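PDB 4Q34: AB hydrolase-1 domain-containing protein from Parabacteroides distasonis, which is not characterised biochemically but belongs to the alpha/beta hydrolase family and probably acts as an esterase. Local coordinates for residues P89-A94 / E154-A159; G97-T102 / I148-F153; H53-F58 / H175-P180; Q57-W62 / L85-R90; L163-G168 / L187-I192. All blocks are in the same frame, centred on the assembly; numbering follows the deposited sequence. Where two conformers were deposited one is given.

Contact 1: P89-A94 / E154-A159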
# COMPACT_ATOMS: atom_id res chain seq x y z
N PRO A 89 10.74 3.36 -2.37
CA PRO A 89 11.44 2.09 -2.65
C PRO A 89 11.69 1.28 -1.38
O PRO A 89 12.12 1.82 -0.36
CB PRO A 89 12.75 2.56 -3.27
CG PRO A 89 12.38 3.81 -3.96
CD PRO A 89 11.51 4.48 -2.91
N ARG A 90 11.45 -0.03 -1.51
CA ARG A 90 11.71 -1.03 -0.46
C ARG A 90 10.76 -0.96 0.74
O ARG A 90 11.05 -1.54 1.76
CB ARG A 90 13.16 -0.95 0.03
CG ARG A 90 14.14 -1.00 -1.12
CD ARG A 90 15.58 -0.69 -0.69
NE ARG A 90 16.46 -0.81 -1.85
CZ ARG A 90 17.75 -0.45 -1.88
NH1 ARG A 90 18.34 0.07 -0.79
NH2 ARG A 90 18.47 -0.64 -2.99
N ARG A 91 9.66 -0.23 0.61
CA ARG A 91 8.72 -0.02 1.70
C ARG A 91 7.28 -0.36 1.29
O ARG A 91 6.75 0.12 0.25
CB ARG A 91 8.80 1.42 2.16
CG ARG A 91 8.15 1.68 3.51
CD ARG A 91 8.93 1.09 4.69
NE ARG A 91 10.27 1.63 4.87
CZ ARG A 91 10.59 2.84 5.34
NH1 ARG A 91 9.66 3.76 5.66
NH2 ARG A 91 11.87 3.16 5.47
N GLY A 92 6.61 -1.14 2.11
CA GLY A 92 5.16 -1.40 1.92
C GLY A 92 4.86 -2.02 0.55
O GLY A 92 5.47 -2.99 0.20
N ASN A 93 3.93 -1.39 -0.20
CA ASN A 93 3.57 -1.87 -1.54
C ASN A 93 4.74 -1.83 -2.53
O ASN A 93 4.70 -2.48 -3.59
CB ASN A 93 2.44 -1.02 -2.09
CG ASN A 93 1.11 -1.26 -1.38
OD1 ASN A 93 0.92 -2.24 -0.68
ND2 ASN A 93 0.16 -0.36 -1.62
N ALA A 94 5.77 -1.05 -2.20
CA ALA A 94 7.02 -1.02 -2.98
C ALA A 94 8.06 -1.96 -2.40
O ALA A 94 9.23 -1.68 -2.48
CB ALA A 94 7.56 0.39 -3.07
N GLU A 154 19.92 7.73 -1.92
CA GLU A 154 20.07 7.86 -3.37
C GLU A 154 18.94 7.11 -4.08
O GLU A 154 18.26 7.67 -4.97
CB GLU A 154 21.42 7.34 -3.87
CG GLU A 154 21.55 7.37 -5.39
CD GLU A 154 22.92 6.98 -5.91
OE1 GLU A 154 23.64 6.29 -5.16
OE2 GLU A 154 23.29 7.38 -7.05
N VAL A 155 18.68 5.88 -3.62
CA VAL A 155 17.64 5.02 -4.21
C VAL A 155 16.27 5.67 -3.96
O VAL A 155 15.42 5.74 -4.83
CB VAL A 155 17.70 3.60 -3.62
CG1 VAL A 155 16.50 2.78 -4.05
CG2 VAL A 155 18.99 2.89 -4.03
N TYR A 156 16.07 6.19 -2.74
CA TYR A 156 14.79 6.78 -2.38
C TYR A 156 14.54 8.03 -3.18
O TYR A 156 13.46 8.23 -3.78
CB TYR A 156 14.74 7.09 -0.87
CG TYR A 156 14.87 5.94 0.12
CD1 TYR A 156 14.69 4.58 -0.25
CD2 TYR A 156 15.07 6.21 1.46
CE1 TYR A 156 14.78 3.57 0.67
CE2 TYR A 156 15.20 5.20 2.39
CZ TYR A 156 15.03 3.89 2.01
OH TYR A 156 15.07 2.87 2.93
N SER A 157 15.53 8.90 -3.20
CA SER A 157 15.35 10.19 -3.87
C SER A 157 15.32 10.00 -5.40
O SER A 157 14.67 10.75 -6.12
CB SER A 157 16.42 11.18 -3.43
OG SER A 157 17.73 10.76 -3.77
N ASP A 158 16.01 9.00 -5.93
CA ASP A 158 15.86 8.76 -7.35
C ASP A 158 14.40 8.49 -7.76
O ASP A 158 13.97 8.89 -8.83
CB ASP A 158 16.71 7.57 -7.83
CG ASP A 158 18.18 7.91 -8.05
OD1 ASP A 158 18.58 9.08 -8.06
OD2 ASP A 158 18.96 6.95 -8.22
N ALA A 159 13.68 7.74 -6.96
CA ALA A 159 12.31 7.40 -7.32
C ALA A 159 11.43 8.63 -7.19
O ALA A 159 10.57 8.88 -8.02
CB ALA A 159 11.81 6.26 -6.50
O HOH W 1 12.33 1.92 2.41
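Val155 starts the contact by setting its two methyl groups against Pro89 and Arg90. CG1 comes within 3.8 Å of Pro89 CB and also lies over one face of the Arg90 guanidinium, toward the rim, while CG2 meets Arg90 NH2 at 3.7 Å. The arginine, extended from CG to NE, crosses the valine at about a right angle. Its charge is answered elsewhere, by Asp32, Glu99 and the carbonyl of Thr150.

One residue on, Tyr156 does not aim its CB at the loop, yet its ring swings round to it. Its CG stands beside the backbone N (chi1 -62°), and further out on the ring CE1 lies 3.3 Å from Pro89 O. Water 1 joins the same two residues: it donates to Pro89 O over 2.8 Å and lies 2.9 Å from Tyr156 OH. The Arg91 guanidinium passes near this hydroxyl with its plane turned 82° from the ring, its own NH1 being held by the carbonyls of Gln57 and Gly54.

A turn further along the helix, Ala159 CB touches Pro89 CG at 3.6 Å. An alanine in place of Pro89 would keep the CB contacts but, lacking CG and CD, would probably open a gap under Ala159 and leave the loop backbone freer to turn.

Pro89 packs against Val155, Tyr156 and Ala159. This is core packing of the alpha/beta hydrolase fold: the loop leaving central strand 83-87 lies against helix 153-167, the helix that leads into strand 170-175.

Contact 2: G97-T102 / I148-F153; sequences GTESVT and IGTTDF
Glu99 and Thr150 carry this contact through a two-pronged grip. Glu99 OE2 accepts from Thr150 OG1 over only 2.6 Å, using its syn lone pair, and OE1 accepts from Thr150 N at 2.9 Å, here 33° out of the carboxylate plane. The threonine can serve both oxygens because OG1 stands between its backbone N and carbonyl carbon (chi1 58°), near its own N-H. OE1 also comes within 3.1 Å of Gly149 CA, where a side chain would collide with it.

Beside the carboxylate, Val101 leans on the backbone of Ile148 and Gly149, and its CG1 meets Ile148 CG2 at 3.8 Å. Two waters fill in between the two segments. Water 2 accepts from Glu99 N over 3.0 Å and lies close to both Glu99 OE1 and Ile148 O; water 3 lies 2.8 Å from Glu99 O and also reaches Ile148 O.

Both segments belong to the long excursion that the chain makes between strand 83-87 and helix 153-167 of the alpha/beta hydrolase core, at the edge facing the second subunit.

Further out, Arg90 positions the pair: its NH1 forms a salt bridge with Glu99 OE1 and bonds Thr150 O, which would probably favour the charged form of the glutamate. Asp152 is the N-cap of helix 153-167, its OD1 accepting from Val155 N. Val101 and Thr102 pair antiparallel with a strand of the second subunit, and Ile148 packs on Ile148 of that chain.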
# COMPACT_ATOMS: atom_id res chain seq x y z
N GLY A 97 12.27 -4.87 -3.52
CA GLY A 97 13.61 -4.28 -3.59
C GLY A 97 14.54 -5.20 -4.35
O GLY A 97 14.18 -6.31 -4.68
N THR A 98 15.76 -4.71 -4.60
CA THR A 98 16.76 -5.43 -5.35
C THR A 98 17.76 -6.18 -4.46
O THR A 98 18.66 -6.87 -4.98
CB THR A 98 17.54 -4.45 -6.24
OG1 THR A 98 18.13 -3.44 -5.40
CG2 THR A 98 16.58 -3.82 -7.30
N GLU A 99 17.63 -6.04 -3.15
CA GLU A 99 18.60 -6.65 -2.23
C GLU A 99 18.04 -7.88 -1.49
O GLU A 99 16.82 -7.99 -1.25
CB GLU A 99 18.99 -5.66 -1.15
CG GLU A 99 19.64 -4.41 -1.65
CD GLU A 99 19.59 -3.31 -0.63
OE1 GLU A 99 18.47 -2.92 -0.26
OE2 GLU A 99 20.66 -2.82 -0.23
N SER A 100 18.95 -8.77 -1.11
CA SER A 100 18.60 -9.85 -0.20
C SER A 100 18.59 -9.22 1.19
O SER A 100 19.44 -8.39 1.48
CB SER A 100 19.65 -10.97 -0.29
OG SER A 100 19.54 -11.67 -1.52
N VAL A 101 17.65 -9.62 2.04
CA VAL A 101 17.53 -9.00 3.35
C VAL A 101 16.86 -9.97 4.33
O VAL A 101 16.01 -10.77 3.94
CB VAL A 101 16.74 -7.67 3.27
CG1 VAL A 101 15.34 -7.92 2.76
CG2 VAL A 101 16.73 -6.95 4.62
N THR A 102 17.25 -9.88 5.60
CA THR A 102 16.59 -10.62 6.67
C THR A 102 15.85 -9.61 7.53
O THR A 102 16.44 -8.61 7.97
CB THR A 102 17.58 -11.44 7.49
OG1 THR A 102 18.14 -12.44 6.64
CG2 THR A 102 16.89 -12.13 8.63
N ILE A 148 12.52 -3.42 3.05
CA ILE A 148 12.90 -4.68 2.44
C ILE A 148 14.22 -4.48 1.69
O ILE A 148 14.31 -4.48 0.45
CB ILE A 148 11.78 -5.25 1.53
CG1 ILE A 148 10.39 -5.13 2.19
CG2 ILE A 148 12.06 -6.70 1.17
CD1 ILE A 148 10.31 -5.65 3.61
N GLY A 149 15.25 -4.28 2.48
CA GLY A 149 16.57 -3.91 1.99
C GLY A 149 17.22 -2.98 2.98
O GLY A 149 16.91 -3.01 4.19
N THR A 150 18.15 -2.15 2.48
CA THR A 150 18.89 -1.19 3.29
C THR A 150 18.40 0.21 3.02
O THR A 150 17.84 0.49 1.96
CB THR A 150 20.41 -1.19 2.95
OG1 THR A 150 20.62 -0.89 1.55
CG2 THR A 150 21.00 -2.51 3.30
N THR A 151 18.63 1.10 3.98
CA THR A 151 18.31 2.49 3.81
C THR A 151 19.31 3.05 2.80
O THR A 151 20.52 2.88 2.98
CB THR A 151 18.48 3.22 5.14
OG1 THR A 151 17.57 2.65 6.08
CG2 THR A 151 18.22 4.67 4.98
N ASP A 152 18.81 3.70 1.75
CA ASP A 152 19.66 4.30 0.73
C ASP A 152 18.95 5.55 0.18
O ASP A 152 18.04 5.40 -0.60
CB ASP A 152 20.01 3.26 -0.38
CG ASP A 152 21.00 3.78 -1.36
OD1 ASP A 152 21.05 5.01 -1.57
OD2 ASP A 152 21.81 2.98 -1.92
N PHE A 153 19.41 6.75 0.59
CA PHE A 153 18.75 8.01 0.22
C PHE A 153 18.89 8.27 -1.30
O PHE A 153 18.04 8.95 -1.88
CB PHE A 153 19.31 9.22 0.99
CG PHE A 153 19.03 9.23 2.46
CD1 PHE A 153 18.05 8.41 3.04
CD2 PHE A 153 19.77 10.09 3.30
CE1 PHE A 153 17.80 8.43 4.41
CE2 PHE A 153 19.52 10.13 4.68
CZ PHE A 153 18.52 9.30 5.23
O HOH W 2 16.20 -3.97 -1.52
O HOH W 3 14.36 -6.76 -1.54

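Contact 3: H53-F58 / H175-P180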
# COMPACT_ATOMS: atom_id res chain seq x y z
N HIS A 53 6.83 9.88 3.42
CA HIS A 53 6.93 9.38 4.79
C HIS A 53 8.38 9.22 5.25
O HIS A 53 9.34 9.35 4.45
CB HIS A 53 6.23 8.02 4.84
CG HIS A 53 6.87 7.00 3.95
ND1 HIS A 53 8.02 6.35 4.31
CD2 HIS A 53 6.58 6.59 2.69
CE1 HIS A 53 8.39 5.54 3.33
NE2 HIS A 53 7.53 5.67 2.34
N GLY A 54 8.56 8.89 6.52
CA GLY A 54 9.84 8.63 7.11
C GLY A 54 10.09 7.16 7.41
O GLY A 54 9.48 6.26 6.82
N VAL A 55 11.01 6.90 8.33
CA VAL A 55 11.49 5.54 8.53
C VAL A 55 10.42 4.70 9.22
O VAL A 55 9.65 5.21 10.08
CB VAL A 55 12.78 5.50 9.35
CG1 VAL A 55 12.51 5.85 10.81
CG2 VAL A 55 13.45 4.14 9.26
N GLY A 56 10.34 3.43 8.86
CA GLY A 56 9.40 2.48 9.47
C GLY A 56 7.93 2.69 9.13
O GLY A 56 7.09 1.96 9.64
N GLN A 57 7.60 3.67 8.27
CA GLN A 57 6.23 4.10 7.99
C GLN A 57 5.99 3.96 6.50
O GLN A 57 6.92 3.68 5.71
CB GLN A 57 6.07 5.56 8.40
CG GLN A 57 6.27 5.82 9.90
CD GLN A 57 5.07 5.43 10.76
OE1 GLN A 57 3.91 5.69 10.42
NE2 GLN A 57 5.36 4.90 11.95
N PHE A 58 4.77 4.27 6.10
CA PHE A 58 4.43 4.27 4.67
C PHE A 58 3.43 5.38 4.42
O PHE A 58 3.35 6.36 5.18
CB PHE A 58 4.02 2.84 4.19
CG PHE A 58 2.76 2.29 4.80
CD1 PHE A 58 2.76 1.69 6.07
CD2 PHE A 58 1.52 2.34 4.11
CE1 PHE A 58 1.59 1.14 6.62
CE2 PHE A 58 0.38 1.80 4.68
CZ PHE A 58 0.38 1.25 5.95
N HIS A 175 8.31 14.11 5.74
CA HIS A 175 8.30 13.83 7.17
C HIS A 175 9.54 13.06 7.62
O HIS A 175 9.85 12.02 7.07
CB HIS A 175 7.09 12.95 7.48
CG HIS A 175 6.89 12.70 8.94
ND1 HIS A 175 6.46 11.49 9.44
CD2 HIS A 175 7.04 13.52 10.02
CE1 HIS A 175 6.40 11.55 10.75
NE2 HIS A 175 6.70 12.79 11.12
N SER A 176 10.23 13.59 8.63
CA SER A 176 11.31 12.88 9.34
C SER A 176 12.47 12.50 8.40
O SER A 176 13.12 13.41 7.91
CB SER A 176 10.73 11.72 10.15
OG SER A 176 11.62 11.41 11.19
N GLN A 177 12.73 11.22 8.16
CA GLN A 177 13.76 10.84 7.19
C GLN A 177 13.37 11.21 5.78
O GLN A 177 14.22 11.31 4.89
CB GLN A 177 14.05 9.36 7.28
CG GLN A 177 14.65 8.96 8.62
CD GLN A 177 13.68 8.90 9.83
OE1 GLN A 177 12.42 8.90 9.73
NE2 GLN A 177 14.29 8.82 10.99
N GLY A 178 12.08 11.43 5.57
CA GLY A 178 11.60 12.10 4.35
C GLY A 178 12.29 13.45 4.12
O GLY A 178 12.37 13.93 3.00
N GLY A 179 12.76 14.08 5.21
CA GLY A 179 13.54 15.33 5.16
C GLY A 179 14.73 15.23 4.21
O GLY A 179 14.72 15.90 3.17
N PRO A 180 15.72 14.39 4.54
CA PRO A 180 16.88 14.22 3.66
C PRO A 180 16.52 13.57 2.33
O PRO A 180 17.23 13.79 1.35
CB PRO A 180 17.86 13.39 4.47
CG PRO A 180 17.08 12.85 5.60
CD PRO A 180 16.00 13.83 5.88
O HOH W 4 6.38 8.95 8.34
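Gln177 reaches across to Val55, and the shape of its side chain decides how. In the conformer described, one of two deposited, the chain bends at chi2 (75°), and OE1 accepts from Val55 N at 2.8 Å with a nearly straight N-H (167°). The donor stands above the amide plane of the glutamine, 47° out of it. The flat amide also lies against the valine: Val55 CG1 is 3.2 Å from OE1.

CB of His53 leads away from 175-180, and the ring is used within its own loop. ND1 donates to Gly54 O over 2.9 Å, in the plane of both groups, while Gln57 O lies over one ring face. NE2 is bonded to Gln88 N, leaving the imidazole little freedom to rotate.

At Gly54 any CB would run into Gln177 OE1, His175 O and Ser176 CB. Water 4 fills in beside it, accepting from Gly54 N at 2.8 Å and lying in the plane of the His175 ring, 2.8 Å from ND1; the NE2 of that ring is hydrogen-bonded to His298 O.

Ser176, with positive phi at the tip of a tight turn, has nucleophile-elbow geometry, consistent with the family's nucleophile position; the His-Gly loop facing it probably lines the oxyanion hole, as in relatives. The two turns follow the C-terminal ends of the parallel, neighbouring strands 49-52 and 170-175, and helix 178-185 sets off from the elbow.

Contact 4: Q57-W62 / L85-R90; sequences QFSKTW and LVDQPR
Asp87 and Phe58 run alongside each other in the same direction, their carboxylate and ring planes 64° apart. Asp87 OD1 comes in at the edge of the phenyl ring, near its plane, 3.7 Å from Phe58 CD2 and closer still to Phe58 CB. The same oxygen is also a hydrogen-bond acceptor: Ser59 N donates to OD1 over 2.9 Å, meeting it nearly along its C-O axis.

Ser59 faces the strand. Its OG stands between backbone N and carbonyl carbon (chi1 62°), which brings it within 3.2 Å of Asp87 OD1, and OG is hydrogen-bonded to Glu63 OE2, just past the segment. Water 5 donates to Ser59 OG and lies 2.7 Å from Asp87 OD2, bridging hydroxyl and carboxylate. An alanine in place of Asp87 would probably leave Ser59 N without its acceptor, deprive water 5 of a mate and open a gap beside the Phe58 ring.

Leu85, on the same side of the strand, touches the start and the end of the 3-10 turn with its two branches, in the conformer described, one of two deposited. CD1 lies 3.7 Å from Ser59 O, and CD2 meets Trp62 CB at 3.8 Å. Val86 O accepts from water 6 at 2.7 Å, which in turn takes a weak bond from the indole N-H. Across the dimer interface, the Phe58 ring meets Tyr35 of the second subunit edge-to-face.

Segment 57-62 opens the connection through helix 72-78 and strand 83-87 receives it: a beta-alpha-beta crossover between parallel neighbours of the alpha/beta hydrolase sheet, folded back on its own second strand.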
# COMPACT_ATOMS: atom_id res chain seq x y z
N GLN A 57 7.60 3.67 8.27
CA GLN A 57 6.23 4.10 7.99
C GLN A 57 5.99 3.96 6.50
O GLN A 57 6.92 3.68 5.71
CB GLN A 57 6.07 5.56 8.40
CG GLN A 57 6.27 5.82 9.90
CD GLN A 57 5.07 5.43 10.76
OE1 GLN A 57 3.91 5.69 10.42
NE2 GLN A 57 5.36 4.90 11.95
N PHE A 58 4.77 4.27 6.10
CA PHE A 58 4.43 4.27 4.67
C PHE A 58 3.43 5.38 4.42
O PHE A 58 3.35 6.36 5.18
CB PHE A 58 4.02 2.84 4.19
CG PHE A 58 2.76 2.29 4.80
CD1 PHE A 58 2.76 1.69 6.07
CD2 PHE A 58 1.52 2.34 4.11
CE1 PHE A 58 1.59 1.14 6.62
CE2 PHE A 58 0.38 1.80 4.68
CZ PHE A 58 0.38 1.25 5.95
N SER A 59 2.71 5.29 3.30
CA SER A 59 1.75 6.31 2.95
C SER A 59 0.73 6.59 4.05
O SER A 59 0.18 7.69 4.07
CB SER A 59 1.02 5.89 1.67
OG SER A 59 0.30 4.70 1.85
N LYS A 60 0.43 5.60 4.89
CA LYS A 60 -0.51 5.75 6.01
C LYS A 60 -0.22 6.94 6.94
O LYS A 60 -1.15 7.49 7.53
CB LYS A 60 -0.55 4.42 6.78
CG LYS A 60 -1.50 4.26 7.94
CD LYS A 60 -2.90 4.71 7.70
CE LYS A 60 -3.92 3.86 8.44
NZ LYS A 60 -4.78 4.65 9.30
N THR A 61 1.04 7.36 6.98
CA THR A 61 1.44 8.61 7.63
C THR A 61 0.45 9.73 7.38
O THR A 61 0.14 10.48 8.25
CB THR A 61 2.81 9.06 7.12
OG1 THR A 61 3.77 8.04 7.41
CG2 THR A 61 3.23 10.38 7.75
N TRP A 62 -0.00 9.81 6.14
CA TRP A 62 -0.83 10.90 5.64
C TRP A 62 -2.29 10.54 5.41
O TRP A 62 -3.04 11.39 4.93
CB TRP A 62 -0.25 11.32 4.26
CG TRP A 62 1.20 11.51 4.23
CD1 TRP A 62 2.13 10.65 3.73
CD2 TRP A 62 1.92 12.65 4.71
NE1 TRP A 62 3.39 11.18 3.90
CE2 TRP A 62 3.29 12.40 4.51
CE3 TRP A 62 1.54 13.86 5.33
CZ2 TRP A 62 4.28 13.34 4.85
CZ3 TRP A 62 2.51 14.79 5.64
CH2 TRP A 62 3.87 14.52 5.43
N LEU A 85 0.21 10.12 -2.90
CA LEU A 85 0.72 9.44 -1.70
C LEU A 85 1.71 8.37 -2.16
O LEU A 85 1.40 7.60 -3.07
CB LEU A 85 -0.42 8.78 -0.91
CG LEU A 85 -1.38 9.62 -0.02
CD1 LEU A 85 -1.86 8.82 1.17
CD2 LEU A 85 -0.76 10.91 0.48
N VAL A 86 2.86 8.26 -1.49
CA VAL A 86 3.92 7.40 -1.99
C VAL A 86 4.35 6.41 -0.91
O VAL A 86 4.42 6.78 0.28
CB VAL A 86 5.14 8.27 -2.45
CG1 VAL A 86 6.24 7.37 -3.01
CG2 VAL A 86 4.70 9.35 -3.48
N ASP A 87 4.64 5.17 -1.33
CA ASP A 87 5.47 4.24 -0.58
C ASP A 87 6.82 4.19 -1.33
O ASP A 87 6.90 3.82 -2.51
CB ASP A 87 4.88 2.87 -0.56
CG ASP A 87 3.50 2.84 0.07
OD1 ASP A 87 3.19 3.54 1.06
OD2 ASP A 87 2.68 2.01 -0.43
N GLN A 88 7.85 4.67 -0.65
CA GLN A 88 9.15 4.81 -1.22
C GLN A 88 9.71 3.44 -1.50
O GLN A 88 9.21 2.45 -0.99
CB GLN A 88 10.07 5.64 -0.30
CG GLN A 88 10.72 4.82 0.80
CD GLN A 88 11.45 5.60 1.87
OE1 GLN A 88 11.56 6.83 1.84
NE2 GLN A 88 11.96 4.84 2.86
N PRO A 89 10.74 3.36 -2.37
CA PRO A 89 11.44 2.09 -2.65
C PRO A 89 11.69 1.28 -1.38
O PRO A 89 12.12 1.82 -0.36
CB PRO A 89 12.75 2.56 -3.27
CG PRO A 89 12.38 3.81 -3.96
CD PRO A 89 11.51 4.48 -2.91
N ARG A 90 11.45 -0.03 -1.51
CA ARG A 90 11.71 -1.03 -0.46
C ARG A 90 10.76 -0.96 0.74
O ARG A 90 11.05 -1.54 1.76
CB ARG A 90 13.16 -0.95 0.03
CG ARG A 90 14.14 -1.00 -1.12
CD ARG A 90 15.58 -0.69 -0.69
NE ARG A 90 16.46 -0.81 -1.85
CZ ARG A 90 17.75 -0.45 -1.88
NH1 ARG A 90 18.34 0.07 -0.79
NH2 ARG A 90 18.47 -0.64 -2.99
O HOH W 5 0.09 2.82 -0.08
O HOH W 6 4.27 9.02 1.72

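Contact 5: L163-G168 / L187-I192; sequences LFDKIG and LKTRNI
Asn191 and Phe164 bury the most here, and they meet both through backbone and through side chain. Asn191 ND2 donates to Phe164 O at 2.9 Å with an angle of 163°; the oxygen lies in the amide plane, though the donor stands above the carbonyl plane. Gly168 N takes the same oxygen at 3.1 Å from the opposite face, so two N-H groups grip one carbonyl in the last turn of the helix. The amide nitrogen also rests 3.4 Å from Gly168 CA, where the chain leaves the helix with positive phi.

The Phe164 ring presents a face to Ile192, where strand 192-198 begins. Ile192 CG1 sits 3.6 Å above the ring centre, only 3° off the normal, a textbook CH-pi contact. Phe172 meets the same ring edge-to-face.

Asp165 holds the solvent side. Its OD1 accepts from Thr189 OG1 over 2.7 Å, 34° out of the carboxylate plane, and the two side chains run antiparallel alongside each other. That hydroxyl oxygen in turn accepts from Asn191 N at 3.1 Å, closing an ST turn that sets the asparagine in place. Two waters extend the link: water 7 joins OD1 to Arg190 N, and water 8 joins OD2 to Lys188 O.

The loop closes the beta-alpha-beta unit of strand 170-175, helix 178-185 and strand 192-198, and docks on the end of helix 153-167 at the pole of the alpha/beta hydrolase sheet opposite the nucleophile elbow.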
# COMPACT_ATOMS: atom_id res chain seq x y z
N LEU A 163 9.23 10.60 -10.12
CA LEU A 163 7.84 10.98 -9.96
C LEU A 163 7.60 12.44 -10.32
O LEU A 163 6.66 12.74 -11.05
CB LEU A 163 7.39 10.76 -8.51
CG LEU A 163 5.97 11.19 -8.17
CD1 LEU A 163 4.95 10.57 -9.13
CD2 LEU A 163 5.69 10.84 -6.69
N PHE A 164 8.42 13.35 -9.78
CA PHE A 164 8.31 14.75 -10.12
C PHE A 164 8.54 14.99 -11.61
O PHE A 164 7.89 15.81 -12.22
CB PHE A 164 9.24 15.62 -9.29
CG PHE A 164 8.68 15.92 -7.93
CD1 PHE A 164 7.70 16.88 -7.77
CD2 PHE A 164 9.09 15.23 -6.83
CE1 PHE A 164 7.14 17.15 -6.54
CE2 PHE A 164 8.58 15.52 -5.57
CZ PHE A 164 7.58 16.47 -5.44
N ASP A 165 9.47 14.27 -12.19
CA ASP A 165 9.67 14.41 -13.63
C ASP A 165 8.45 14.01 -14.44
O ASP A 165 8.15 14.62 -15.49
CB ASP A 165 10.88 13.59 -14.06
CG ASP A 165 12.21 14.27 -13.68
OD1 ASP A 165 12.22 15.44 -13.22
OD2 ASP A 165 13.25 13.59 -13.87
N LYS A 166 7.76 13.00 -13.98
CA LYS A 166 6.57 12.48 -14.63
C LYS A 166 5.38 13.44 -14.54
O LYS A 166 4.71 13.69 -15.54
CB LYS A 166 6.18 11.13 -14.05
CG LYS A 166 4.94 10.45 -14.61
CD LYS A 166 4.64 9.16 -13.86
CE LYS A 166 3.29 8.58 -14.27
NZ LYS A 166 3.28 8.17 -15.71
N ILE A 167 5.08 13.92 -13.33
CA ILE A 167 3.85 14.65 -13.10
C ILE A 167 3.95 16.15 -13.26
O ILE A 167 2.93 16.85 -13.25
CB ILE A 167 3.23 14.33 -11.73
CG1 ILE A 167 4.08 14.86 -10.56
CG2 ILE A 167 3.04 12.84 -11.62
CD1 ILE A 167 3.36 14.69 -9.23
N GLY A 168 5.16 16.67 -13.40
CA GLY A 168 5.33 18.10 -13.56
C GLY A 168 5.55 18.84 -12.26
O GLY A 168 5.67 18.21 -11.17
N LEU A 187 18.02 18.05 -5.80
CA LEU A 187 19.21 18.12 -6.61
C LEU A 187 19.08 17.29 -7.87
O LEU A 187 20.01 17.24 -8.67
CB LEU A 187 20.39 17.56 -5.80
CG LEU A 187 20.61 18.24 -4.44
CD1 LEU A 187 21.84 17.60 -3.82
CD2 LEU A 187 20.82 19.73 -4.60
N LYS A 188 17.92 16.65 -8.05
CA LYS A 188 17.70 15.65 -9.11
C LYS A 188 16.55 15.92 -10.04
O LYS A 188 16.31 15.13 -10.95
CB LYS A 188 17.38 14.29 -8.48
CG LYS A 188 18.50 13.75 -7.68
CD LYS A 188 18.15 12.38 -7.15
CE LYS A 188 19.42 11.89 -6.53
NZ LYS A 188 19.37 10.50 -6.10
N THR A 189 15.82 16.99 -9.81
CA THR A 189 14.67 17.33 -10.63
C THR A 189 14.52 18.84 -10.64
O THR A 189 14.90 19.50 -9.67
CB THR A 189 13.40 16.64 -10.12
OG1 THR A 189 12.30 17.00 -10.97
CG2 THR A 189 13.02 17.09 -8.72
N ARG A 190 13.99 19.36 -11.75
CA ARG A 190 13.58 20.75 -11.89
C ARG A 190 12.18 21.01 -11.36
O ARG A 190 11.81 22.16 -11.13
CB ARG A 190 13.61 21.15 -13.38
CG ARG A 190 15.00 21.37 -13.95
CD ARG A 190 15.56 22.76 -13.64
NE ARG A 190 14.97 23.80 -14.48
CZ ARG A 190 15.24 25.09 -14.34
NH1 ARG A 190 16.08 25.50 -13.40
NH2 ARG A 190 14.66 25.97 -15.14
N ASN A 191 11.43 19.95 -11.10
CA ASN A 191 10.00 20.03 -10.88
C ASN A 191 9.53 20.12 -9.41
O ASN A 191 8.35 19.95 -9.12
CB ASN A 191 9.33 18.88 -11.57
CG ASN A 191 9.16 19.13 -13.05
OD1 ASN A 191 9.38 20.26 -13.53
ND2 ASN A 191 8.70 18.13 -13.78
N ILE A 192 10.45 20.38 -8.48
CA ILE A 192 10.04 20.72 -7.10
C ILE A 192 9.94 22.22 -6.96
O ILE A 192 10.93 22.96 -7.03
CB ILE A 192 11.00 20.11 -6.05
CG1 ILE A 192 10.77 18.61 -5.98
CG2 ILE A 192 10.73 20.74 -4.67
CD1 ILE A 192 11.91 17.85 -5.33
O HOH W 7 13.41 17.83 -14.03
O HOH W 8 15.44 15.04 -13.51

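In the fold
Contact 3, about 4 Å from the chain centre, holds the probable active-site elbow, and contact 4 lies beside it, centre to centre about 8 Å, sharing Gln57 and Phe58 and joined by the His53-Gln88 bond. Contact 1 is about 11 Å from contact 3; Arg91 links them by bonding Gln57 O and Gly54 O. Contacts 1 and 2 are about 9 Å apart between centres, tied by Arg90; contacts 1, 2 and 4, and contact 3 through Phe58, also touch the second subunit. Contact 5 shares helix 153-167 with contact 1, and Lys188 forms a salt bridge with Asp158, but the nearest atoms of contacts 5 and 3 are about 8 Å apart, so it lies away from the elbow.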